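Microbial serine proteinases; subtilisin (Bacillus subtilis, PDB 2GKO) hydrolyses peptide bonds in proteins as a psychrophilic, calcium-loaded serine endopeptidase of the subtilase family. Local coordinates at residues V152-Y156 against A181-A185; A187-L191 against G247-S252; Q196-V202 against D286-N291; S207-K211 against D298-G302; E225-P229 against P253-G257. One frame throughout, in Å; residues are numbered along the deposited sequence.

Contact 1 (V152-Y156 against A181-A185); sequences VDYAY and ALVNA. With NA (sodium ion), chain F.
This is a helix-to-turn contact of the subtilisin alpha/beta fold: one turn of helix 146-157 packs against the sodium-binding loop that leads into strand 186-192. Segment 152-156 is regular helix, and Y156 N hydrogen-bonds V152 O at 2.9 Å. Segment 181-185 makes a type I beta turn from L182 to A185, with V183 at phi/psi -64/-28° and N184 at -98/17°, closed by A185 N to L182 O at 3.1 Å. The backbones come nearest at D153 and N184, CA to CA 6.3 Å. N184 (m) fits the corner, because its amide can reach back to the helix: ND2 donates to D153 OD1 at 3.0 Å. Its CB lies 4.0 Å from the Y156 ring centroid, 21° off the normal, a CH-pi contact. The t rotamer of Y156 puts that ring beside the turn, and its hydroxyl hydrogen-bonds R275. V152 (t) packs CG2 on L182 CD1 at 4.0 Å, an apolar contact between branched side chains. L182 O, which also closes the turn, and A185 O both bind sodium, each at 2.3 Å, with G180 O and two waters. One further water donates to D153 OD1 at 2.7 Å and accepts from N184 N at 3.1 Å.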
# COMPACT_ATOMS: atom_id res chain seq x y z
N VAL A 152 9.25 -12.29 -2.05
CA VAL A 152 9.07 -11.37 -0.92
C VAL A 152 10.20 -11.49 0.08
O VAL A 152 10.77 -10.49 0.51
CB VAL A 152 7.70 -11.58 -0.23
CG1 VAL A 152 7.62 -10.90 1.13
CG2 VAL A 152 6.57 -11.08 -1.13
N ASP A 153 10.54 -12.73 0.43
CA ASP A 153 11.62 -12.96 1.38
C ASP A 153 12.96 -12.46 0.84
O ASP A 153 13.74 -11.87 1.58
CB ASP A 153 11.70 -14.45 1.72
CG ASP A 153 10.45 -14.96 2.46
OD1 ASP A 153 9.79 -14.15 3.16
OD2 ASP A 153 10.09 -16.17 2.40
N TYR A 154 13.21 -12.71 -0.44
CA TYR A 154 14.42 -12.26 -1.13
C TYR A 154 14.55 -10.74 -1.06
O TYR A 154 15.59 -10.20 -0.66
CB TYR A 154 14.35 -12.73 -2.56
CG TYR A 154 15.46 -12.27 -3.49
CD1 TYR A 154 16.65 -12.98 -3.59
CD2 TYR A 154 15.29 -11.15 -4.31
CE1 TYR A 154 17.65 -12.56 -4.45
CE2 TYR A 154 16.28 -10.74 -5.19
CZ TYR A 154 17.46 -11.45 -5.25
OH TYR A 154 18.44 -11.06 -6.11
N ALA A 155 13.48 -10.06 -1.44
CA ALA A 155 13.49 -8.59 -1.41
C ALA A 155 13.63 -8.02 -0.00
O ALA A 155 14.36 -7.07 0.21
CB ALA A 155 12.23 -8.05 -2.09
N TYR A 156 12.94 -8.61 0.97
CA TYR A 156 12.99 -8.17 2.35
C TYR A 156 14.39 -8.31 2.92
O TYR A 156 14.87 -7.41 3.55
CB TYR A 156 12.00 -8.96 3.19
CG TYR A 156 11.71 -8.37 4.54
CD1 TYR A 156 12.39 -8.79 5.66
CD2 TYR A 156 10.74 -7.38 4.70
CE1 TYR A 156 12.10 -8.28 6.90
CE2 TYR A 156 10.46 -6.86 5.94
CZ TYR A 156 11.15 -7.30 7.04
OH TYR A 156 10.83 -6.78 8.27
N ALA A 181 -0.43 -12.08 4.31
CA ALA A 181 -0.28 -12.95 5.46
C ALA A 181 1.16 -13.40 5.68
O ALA A 181 1.45 -14.04 6.70
CB ALA A 181 -1.16 -14.18 5.29
N LEU A 182 2.06 -13.10 4.76
CA LEU A 182 3.47 -13.45 4.92
C LEU A 182 4.12 -12.70 6.05
O LEU A 182 3.81 -11.54 6.31
CB LEU A 182 4.24 -13.17 3.65
CG LEU A 182 3.80 -13.97 2.45
CD1 LEU A 182 4.57 -13.55 1.24
CD2 LEU A 182 3.94 -15.48 2.73
N VAL A 183 5.05 -13.35 6.73
CA VAL A 183 5.68 -12.72 7.87
C VAL A 183 6.50 -11.47 7.46
O VAL A 183 6.64 -10.55 8.24
CB VAL A 183 6.52 -13.74 8.71
CG1 VAL A 183 7.84 -14.05 8.02
CG2 VAL A 183 6.72 -13.21 10.10
N ASN A 184 7.01 -11.47 6.22
CA ASN A 184 7.80 -10.34 5.71
C ASN A 184 7.01 -9.37 4.84
O ASN A 184 7.60 -8.56 4.14
CB ASN A 184 9.03 -10.87 4.96
CG ASN A 184 10.05 -11.49 5.91
OD1 ASN A 184 10.16 -11.08 7.06
ND2 ASN A 184 10.78 -12.49 5.42
N ALA A 185 5.67 -9.41 4.95
CA ALA A 185 4.80 -8.40 4.32
C ALA A 185 3.93 -7.73 5.37
O ALA A 185 3.45 -8.38 6.27
CB ALA A 185 3.94 -9.04 3.25
NA NA F . 2.09 -10.11 6.93
O HOH W 1 7.47 -14.05 4.51
O HOH W 2 1.28 -8.42 8.39
O HOH W 3 1.27 -11.56 8.61

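Contact 2 (A187-L191 against G247-S252). With PMS (phenylmethanesulfonic acid), chain G.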
# COMPACT_ATOMS: atom_id res chain seq x y z
N ALA A 187 0.57 -6.52 6.24
CA ALA A 187 -0.81 -6.64 5.80
C ALA A 187 -1.60 -5.47 6.33
O ALA A 187 -1.67 -5.26 7.54
CB ALA A 187 -1.43 -7.93 6.27
N VAL A 188 -2.26 -4.74 5.43
CA VAL A 188 -3.01 -3.56 5.76
C VAL A 188 -4.53 -3.78 5.62
O VAL A 188 -5.04 -4.13 4.54
CB VAL A 188 -2.58 -2.38 4.86
CG1 VAL A 188 -3.31 -1.08 5.31
CG2 VAL A 188 -1.09 -2.20 4.91
N ALA A 189 -5.24 -3.58 6.73
CA ALA A 189 -6.71 -3.62 6.76
C ALA A 189 -7.30 -2.30 6.31
O ALA A 189 -6.64 -1.25 6.41
CB ALA A 189 -7.20 -3.93 8.16
N ALA A 190 -8.55 -2.34 5.87
CA ALA A 190 -9.24 -1.17 5.34
C ALA A 190 -10.17 -0.60 6.37
O ALA A 190 -11.04 -1.29 6.89
CB ALA A 190 -10.05 -1.49 4.11
N LEU A 191 -9.98 0.68 6.61
CA LEU A 191 -10.90 1.50 7.38
C LEU A 191 -11.93 2.20 6.50
O LEU A 191 -11.67 2.53 5.33
CB LEU A 191 -10.09 2.55 8.15
CG LEU A 191 -9.05 2.02 9.11
CD1 LEU A 191 -8.18 3.18 9.59
CD2 LEU A 191 -9.66 1.30 10.30
N GLY A 247 -11.48 -1.01 -1.15
CA GLY A 247 -10.76 -2.27 -1.06
C GLY A 247 -9.59 -2.15 -0.13
O GLY A 247 -9.11 -1.06 0.15
N THR A 248 -9.09 -3.28 0.37
CA THR A 248 -7.82 -3.22 1.11
C THR A 248 -6.70 -2.80 0.15
O THR A 248 -5.67 -2.33 0.59
CB THR A 248 -7.47 -4.55 1.80
OG1 THR A 248 -7.54 -5.65 0.88
CG2 THR A 248 -8.45 -4.84 2.93
N SER A 249 -6.93 -2.93 -1.15
CA SER A 249 -6.04 -2.38 -2.18
C SER A 249 -5.85 -0.88 -2.06
O SER A 249 -4.82 -0.37 -2.50
CB SER A 249 -6.59 -2.64 -3.58
OG SER A 249 -6.31 -3.98 -3.95
N MET A 250 -6.87 -0.20 -1.53
CA MET A 250 -6.84 1.26 -1.35
C MET A 250 -6.13 1.64 -0.05
O MET A 250 -5.49 2.70 0.04
CB MET A 250 -8.27 1.82 -1.33
CG MET A 250 -8.96 1.91 -2.70
SD MET A 250 -9.19 0.33 -3.61
CE MET A 250 -7.80 0.40 -4.75
N ALA A 251 -6.20 0.76 0.94
CA ALA A 251 -5.57 0.97 2.25
C ALA A 251 -4.07 0.82 2.16
O ALA A 251 -3.33 1.60 2.73
CB ALA A 251 -6.16 -0.02 3.27
N SER A 252 -3.63 -0.23 1.48
CA SER A 252 -2.22 -0.52 1.33
C SER A 252 -1.39 0.70 0.90
O SER A 252 -0.41 1.00 1.56
CB SER A 252 -2.03 -1.72 0.38
OG SER A 252 -0.67 -2.15 0.35
C PMS G . -7.82 -5.57 -5.12
S PMS G . -7.29 -5.31 -3.54
C1 PMS G . -8.61 -4.40 -5.70
C2 PMS G . -9.99 -4.34 -5.58
C3 PMS G . -10.71 -3.28 -6.14
C4 PMS G . -10.04 -2.30 -6.85
C5 PMS G . -8.66 -2.37 -7.02
C6 PMS G . -7.95 -3.43 -6.45
O2S PMS G . -6.73 -6.56 -3.08
O1S PMS G . -8.44 -4.75 -2.83
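The methyl of A251 lies over strand 187-191, with CB 3.4 Å from A189 O, 3.7 Å from V188 CG1 and 4.2 Å from A190 CB. Alanine suits the spot because the axes of strand 187-191 and helix 248-252 pass within 6.7 Å, a close approach that favours a small side chain. The two cross at 114°, so the strand meets the helix at two points: V188 faces S252 (CA to CA 5.4 Å) and A190 faces T248 (4.9 Å). V188 and A190 turn toward the helix and A189 away, as expected along a strand. The CG1 of V188 also comes within 3.9 Å of S252 N, while T248 CG2 meets A190 CB at 3.9 Å. T248 spends its methyl on the strand and its OG1 on hydrogen bonds to N168 OD1 and G167 N.

S249 points away from the strand. S249 OG is joined covalently to PMS S at 1.7 Å, so the inhibitor has sulfonylated this serine. S249 N also donates to PMS O1S at 2.9 Å. N168 ND2 hydrogen-bonds the inhibitor as well, as in the oxyanion hole of subtilisins. A CB on G247 would collide with PMS O1S, so the glycine leaves room for the group bound on S249. M250 adds CE at 3.7 Å from PMS C5. The Gly-Thr-Ser-Met-Ala-Ser sequence, with its reactive serine at the start of a buried helix laid across the sheet, is the subtilase active-site signature.

Contact 3 (Q196-V202 against D286-N291). With CA (calcium ion), chain D.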
# COMPACT_ATOMS: atom_id res chain seq x y z
N GLN A 196 -16.66 5.00 15.34
CA GLN A 196 -17.43 4.14 16.23
C GLN A 196 -16.51 3.71 17.36
O GLN A 196 -15.34 3.42 17.14
CB GLN A 196 -17.97 2.97 15.42
CG GLN A 196 -18.74 1.90 16.18
CD GLN A 196 -19.33 0.89 15.20
OE1 GLN A 196 -18.76 -0.18 14.99
NE2 GLN A 196 -20.44 1.25 14.57
N ASN A 197 -17.01 3.73 18.59
CA ASN A 197 -16.18 3.52 19.78
C ASN A 197 -14.97 4.45 19.82
O ASN A 197 -13.91 4.09 20.34
CB ASN A 197 -15.76 2.05 19.92
CG ASN A 197 -16.95 1.09 19.86
OD1 ASN A 197 -18.07 1.44 20.28
ND2 ASN A 197 -16.72 -0.12 19.35
N GLY A 198 -15.12 5.64 19.24
CA GLY A 198 -14.10 6.67 19.27
C GLY A 198 -13.04 6.62 18.18
O GLY A 198 -12.19 7.50 18.09
N THR A 199 -13.09 5.59 17.34
CA THR A 199 -12.05 5.41 16.33
C THR A 199 -12.70 5.18 14.99
O THR A 199 -13.89 4.90 14.89
CB THR A 199 -11.11 4.19 16.66
OG1 THR A 199 -11.78 2.95 16.38
CG2 THR A 199 -10.75 4.10 18.17
N TYR A 200 -11.90 5.29 13.93
CA TYR A 200 -12.34 4.80 12.64
C TYR A 200 -12.68 3.31 12.75
O TYR A 200 -12.12 2.58 13.57
CB TYR A 200 -11.26 5.04 11.58
CG TYR A 200 -11.19 6.48 11.18
CD1 TYR A 200 -12.14 7.02 10.33
CD2 TYR A 200 -10.19 7.31 11.67
CE1 TYR A 200 -12.08 8.34 9.95
CE2 TYR A 200 -10.13 8.64 11.29
CZ TYR A 200 -11.07 9.15 10.45
OH TYR A 200 -11.03 10.48 10.07
N ARG A 201 -13.59 2.87 11.88
CA ARG A 201 -14.12 1.52 11.94
C ARG A 201 -13.51 0.70 10.80
O ARG A 201 -13.38 1.20 9.69
CB ARG A 201 -15.63 1.56 11.79
CG ARG A 201 -16.32 0.23 11.87
CD ARG A 201 -17.81 0.34 11.79
NE ARG A 201 -18.47 -0.94 12.04
CZ ARG A 201 -18.71 -1.88 11.13
NH1 ARG A 201 -18.35 -1.72 9.86
NH2 ARG A 201 -19.28 -3.00 11.52
N VAL A 202 -13.14 -0.54 11.09
CA VAL A 202 -12.69 -1.47 10.04
C VAL A 202 -13.90 -1.83 9.19
O VAL A 202 -14.96 -2.17 9.72
CB VAL A 202 -12.09 -2.76 10.61
CG1 VAL A 202 -11.59 -3.66 9.47
CG2 VAL A 202 -10.94 -2.47 11.58
N ASP A 286 -4.91 2.73 18.60
CA ASP A 286 -5.69 1.50 18.72
C ASP A 286 -7.05 1.66 18.05
O ASP A 286 -7.80 2.59 18.35
CB ASP A 286 -5.87 1.24 20.22
CG ASP A 286 -6.40 -0.12 20.53
OD1 ASP A 286 -6.77 -0.88 19.60
OD2 ASP A 286 -6.48 -0.53 21.71
N ILE A 287 -7.35 0.77 17.09
CA ILE A 287 -8.64 0.76 16.44
C ILE A 287 -9.58 -0.12 17.26
O ILE A 287 -9.22 -1.23 17.63
CB ILE A 287 -8.50 0.25 14.96
CG1 ILE A 287 -7.77 1.31 14.12
CG2 ILE A 287 -9.87 -0.13 14.37
CD1 ILE A 287 -8.56 2.59 13.84
N LEU A 288 -10.77 0.38 17.51
CA LEU A 288 -11.68 -0.24 18.48
C LEU A 288 -13.02 -0.62 17.90
O LEU A 288 -13.91 -1.05 18.64
CB LEU A 288 -11.91 0.74 19.65
CG LEU A 288 -10.67 1.12 20.45
CD1 LEU A 288 -11.04 2.23 21.45
CD2 LEU A 288 -10.11 -0.07 21.15
N SER A 289 -13.21 -0.47 16.59
CA SER A 289 -14.53 -0.74 16.03
C SER A 289 -14.42 -1.46 14.70
O SER A 289 -13.43 -1.32 13.98
CB SER A 289 -15.34 0.53 15.86
OG SER A 289 -14.66 1.51 15.10
N GLY A 290 -15.47 -2.22 14.40
CA GLY A 290 -15.49 -3.16 13.29
C GLY A 290 -15.59 -4.57 13.86
O GLY A 290 -15.23 -4.85 15.01
N ASN A 291 -16.07 -5.50 13.04
CA ASN A 291 -16.23 -6.87 13.51
C ASN A 291 -14.90 -7.43 13.98
O ASN A 291 -13.93 -7.37 13.26
CB ASN A 291 -16.80 -7.77 12.41
CG ASN A 291 -18.22 -7.39 11.97
OD1 ASN A 291 -18.72 -6.31 12.23
ND2 ASN A 291 -18.86 -8.31 11.27
CA CA D . -7.65 -2.73 18.53
O HOH W 4 -17.52 -2.52 16.28
O HOH W 5 -16.25 -4.46 10.29
O HOH W 6 -6.18 -2.11 16.68
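D286 opens the loop with OD1 on calcium at 2.3 Å, while its carbonyl O lies 3.3 Å from T199 CG2. I287 works in two directions. Its O binds the same ion at 2.4 Å, and its branched side chain packs inward, CG2 3.8 Å from V202 CG2 and CD1 4.3 Å from Y200 CB. L288 is held through its backbone: N donates to T199 OG1 at 3.0 Å, and O accepts from N197 ND2 at 3.0 Å, N197 being a corner residue of the type I' turn from Q196 to T199. S289 is small enough to tuck beneath that hairpin, OG donating to Q196 O at 2.9 Å, and its O accepts from V202 N at 3.0 Å. At G290 a CB would clash with V202 CB, and its phi of 114° favours glycine anyway; CA lies over a face of the R201 guanidinium, whose charge pairs with E192 and D204. N291 N reaches V202 O through a water. With G294, G296, D298 and a water, D286 and I287 complete a six-ligand calcium site beside a beta hairpin.

Contact 4 (S207-K211 against D298-G302); sequences SRGHK and DIASG. With CA (calcium ion), chain D.
The irregular segments run in reversed order: R208 (phi/psi -96/149°) opposite A300 (-81/-41°), CA to CA 4.9 Å, and G209 (-76/-171°) opposite I299 (-75/-17°), 4.4 Å. Among polar contacts, G209 N donates to I299 O at 2.9 Å. R208 CA lies 3.2 Å from I299 O (CA-H...O), and a water donates to S207 O (2.7 Å) and A300 O (2.6 Å). Within 298-302, D298 (-131/167°) forms an Asx motif: OD1 accepts from S301 N (2.8 Å) and S301 OG (2.7 Å), leaving OD2 to bind calcium at 2.3 Å. This turn belongs to the calcium site of D286, I287, G294 and G296. A positive phi (56°) favours glycine at 302. In van der Waals packing, I299 (chi1 p, chi2 t) sets CG2 against H210 O at 3.4 Å and CG1 against R208 CG at 3.9 Å. R208 bends near its root (chi1 -91°, chi2 p), then extends (chi3 t, chi4 175°), NE 3.6 Å from A300 CB; its guanidinium hydrogen-bonds A203 O, S206 O and N291 O.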
# COMPACT_ATOMS: atom_id res chain seq x y z
N SER A 207 -10.21 -8.41 5.17
CA SER A 207 -9.84 -9.74 5.65
C SER A 207 -9.26 -9.65 7.05
O SER A 207 -8.43 -8.78 7.35
CB SER A 207 -8.83 -10.38 4.71
OG SER A 207 -9.44 -10.77 3.48
N ARG A 208 -9.69 -10.58 7.89
CA ARG A 208 -9.23 -10.69 9.28
C ARG A 208 -8.11 -11.68 9.44
O ARG A 208 -8.01 -12.69 8.74
CB ARG A 208 -10.40 -11.12 10.19
CG ARG A 208 -11.18 -9.99 10.78
CD ARG A 208 -11.85 -9.07 9.76
NE ARG A 208 -12.66 -8.07 10.46
CZ ARG A 208 -13.31 -7.05 9.90
NH1 ARG A 208 -13.29 -6.85 8.60
NH2 ARG A 208 -14.00 -6.22 10.67
N GLY A 209 -7.23 -11.42 10.41
CA GLY A 209 -6.21 -12.37 10.76
C GLY A 209 -6.78 -13.53 11.58
O GLY A 209 -8.00 -13.64 11.76
N HIS A 210 -5.87 -14.34 12.10
CA HIS A 210 -6.19 -15.57 12.83
C HIS A 210 -6.20 -15.34 14.33
O HIS A 210 -5.34 -14.64 14.87
CB HIS A 210 -5.19 -16.67 12.45
CG HIS A 210 -5.29 -17.09 11.02
ND1 HIS A 210 -6.14 -18.09 10.59
CD2 HIS A 210 -4.69 -16.61 9.90
CE1 HIS A 210 -6.05 -18.20 9.28
NE2 HIS A 210 -5.19 -17.31 8.84
N LYS A 211 -7.18 -15.94 15.01
CA LYS A 211 -7.34 -15.67 16.45
C LYS A 211 -6.15 -16.17 17.28
O LYS A 211 -5.78 -15.54 18.27
CB LYS A 211 -8.60 -16.32 17.00
CG LYS A 211 -9.90 -15.87 16.40
CD LYS A 211 -11.09 -16.31 17.23
CE LYS A 211 -12.38 -15.94 16.53
NZ LYS A 211 -13.61 -16.38 17.23
N ASP A 298 -5.70 -6.69 17.42
CA ASP A 298 -6.83 -7.56 17.08
C ASP A 298 -6.79 -8.00 15.62
O ASP A 298 -6.02 -7.49 14.81
CB ASP A 298 -8.17 -6.91 17.46
CG ASP A 298 -8.40 -5.60 16.76
OD1 ASP A 298 -8.51 -5.64 15.52
OD2 ASP A 298 -8.53 -4.50 17.33
N ILE A 299 -7.61 -8.99 15.29
CA ILE A 299 -7.56 -9.60 13.96
C ILE A 299 -8.17 -8.72 12.87
O ILE A 299 -7.94 -8.95 11.69
CB ILE A 299 -8.23 -11.00 13.92
CG1 ILE A 299 -9.72 -10.91 14.26
CG2 ILE A 299 -7.49 -11.98 14.83
CD1 ILE A 299 -10.43 -12.24 14.14
N ALA A 300 -8.96 -7.73 13.26
CA ALA A 300 -9.59 -6.82 12.31
C ALA A 300 -8.65 -5.72 11.84
O ALA A 300 -8.61 -5.39 10.66
CB ALA A 300 -10.81 -6.20 12.90
N SER A 301 -7.87 -5.19 12.78
CA SER A 301 -7.13 -3.96 12.56
C SER A 301 -5.64 -4.05 12.89
O SER A 301 -4.93 -3.07 12.73
CB SER A 301 -7.78 -2.84 13.37
OG SER A 301 -7.72 -3.12 14.76
N GLY A 302 -5.16 -5.22 13.31
CA GLY A 302 -3.81 -5.37 13.79
C GLY A 302 -3.55 -4.40 14.95
O GLY A 302 -4.40 -4.24 15.83
CA CA D . -7.65 -2.73 18.53
O HOH W 7 -9.46 -6.48 8.43
O HOH W 6 -6.18 -2.11 16.68

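Contact 5 (E225-P229 against P253-G257)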
# COMPACT_ATOMS: atom_id res chain seq x y z
N GLU A 225 -1.58 -6.30 10.34
CA GLU A 225 -0.51 -5.53 10.97
C GLU A 225 -0.98 -4.13 11.33
O GLU A 225 -0.86 -3.72 12.47
CB GLU A 225 0.71 -5.50 10.05
CG GLU A 225 1.98 -4.93 10.67
CD GLU A 225 3.24 -5.56 10.11
OE1 GLU A 225 3.19 -6.62 9.49
OE2 GLU A 225 4.34 -4.98 10.29
N ILE A 226 -1.49 -3.38 10.35
CA ILE A 226 -1.95 -2.04 10.59
C ILE A 226 -3.19 -1.79 9.73
O ILE A 226 -3.50 -2.60 8.85
CB ILE A 226 -0.82 -0.99 10.27
CG1 ILE A 226 -0.46 -1.00 8.78
CG2 ILE A 226 0.43 -1.21 11.12
CD1 ILE A 226 0.59 0.01 8.43
N SER A 227 -3.88 -0.69 10.01
CA SER A 227 -5.07 -0.29 9.30
C SER A 227 -4.90 1.08 8.64
O SER A 227 -4.18 1.95 9.12
CB SER A 227 -6.26 -0.26 10.28
OG SER A 227 -6.46 -1.52 10.88
N ALA A 228 -5.55 1.26 7.50
CA ALA A 228 -5.53 2.55 6.82
C ALA A 228 -6.80 2.72 6.02
O ALA A 228 -7.51 1.77 5.81
CB ALA A 228 -4.31 2.67 5.91
N PRO A 229 -7.11 3.95 5.60
CA PRO A 229 -8.33 4.20 4.84
C PRO A 229 -8.44 3.38 3.55
O PRO A 229 -7.53 3.40 2.73
CB PRO A 229 -8.23 5.70 4.52
CG PRO A 229 -7.43 6.22 5.64
CD PRO A 229 -6.37 5.20 5.87
N PRO A 253 -1.75 1.41 -0.17
CA PRO A 253 -0.93 2.56 -0.58
C PRO A 253 -0.95 3.74 0.38
O PRO A 253 -0.01 4.50 0.34
CB PRO A 253 -1.52 2.97 -1.92
CG PRO A 253 -2.90 2.43 -1.91
CD PRO A 253 -2.81 1.15 -1.16
N HIS A 254 -1.98 3.89 1.19
CA HIS A 254 -1.92 4.87 2.27
C HIS A 254 -0.77 4.55 3.23
O HIS A 254 0.04 5.41 3.57
CB HIS A 254 -3.22 4.90 3.04
CG HIS A 254 -4.31 5.66 2.36
ND1 HIS A 254 -5.19 5.06 1.48
CD2 HIS A 254 -4.70 6.96 2.45
CE1 HIS A 254 -6.08 5.95 1.08
NE2 HIS A 254 -5.78 7.12 1.63
N ALA A 255 -0.66 3.29 3.62
CA ALA A 255 0.44 2.83 4.43
C ALA A 255 1.78 2.89 3.72
O ALA A 255 2.77 3.24 4.33
CB ALA A 255 0.19 1.43 4.89
N ALA A 256 1.83 2.56 2.43
CA ALA A 256 3.11 2.57 1.70
C ALA A 256 3.62 4.00 1.60
O ALA A 256 4.81 4.26 1.75
CB ALA A 256 2.95 1.97 0.32
N GLY A 257 2.71 4.92 1.32
CA GLY A 257 3.00 6.35 1.31
C GLY A 257 3.48 6.85 2.66
O GLY A 257 4.50 7.58 2.76
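E225 stays clear of the helix, its carboxylate paired with R275. I226 is the first residue to touch: in the p rotamer with chi2 t, it extends CD1 to 3.8 Å from A255 CB, a long apolar reach across a gap that a shorter side chain would leave open. S227 faces the other way, toward S301, as strand geometry demands. A228 comes back toward the helix, where the backbones are nearest, CA to CA 6.3 Å from H254, and its methyl meets H254 CB at 3.8 Å. Small residues on both sides let the axes approach to 7.8 Å while crossing at 106°. P229 closes the strand by laying its ring over the imidazole of H254: CB is 4.1 Å from the ring centroid, 12° off the normal, a CH-pi contact to the ring face. Although P229 O is only 3.1 Å from H254 ND1, the angle is too poor for a hydrogen bond; ND1 instead hydrogen-bonds M250 O one turn earlier in the helix. The helix is kinked at P253, whose nitrogen cannot donate. Together these residues seat helix 248-265, the helix headed by the reactive serine, against strand 226-229 in the central, largely parallel sheet of the subtilisin alpha/beta fold.

In the fold
Contacts 2 and 5 form the centre, 6 Å apart between centres: adjacent strands, hydrogen-bonded through A189 N to I226 O (2.9 Å) and probably L191 N to A228 O (2.8 Å), carry the same helix, whose S249 holds the inhibitor. Contacts 3 and 4 lie farther out, their centres 13 Å apart, and share one calcium and the water on it; N291 O meets R208 NH2 at 2.8 Å. Contact 4 links this site inward, through S301 O to S227 OG (2.9 Å) of contact 5, while the side chain of S207 is about 8 Å from the inhibitor. Contact 1, its centre 17 Å from those of contacts 2 and 5, precedes the strand of contact 2 and brings the sodium.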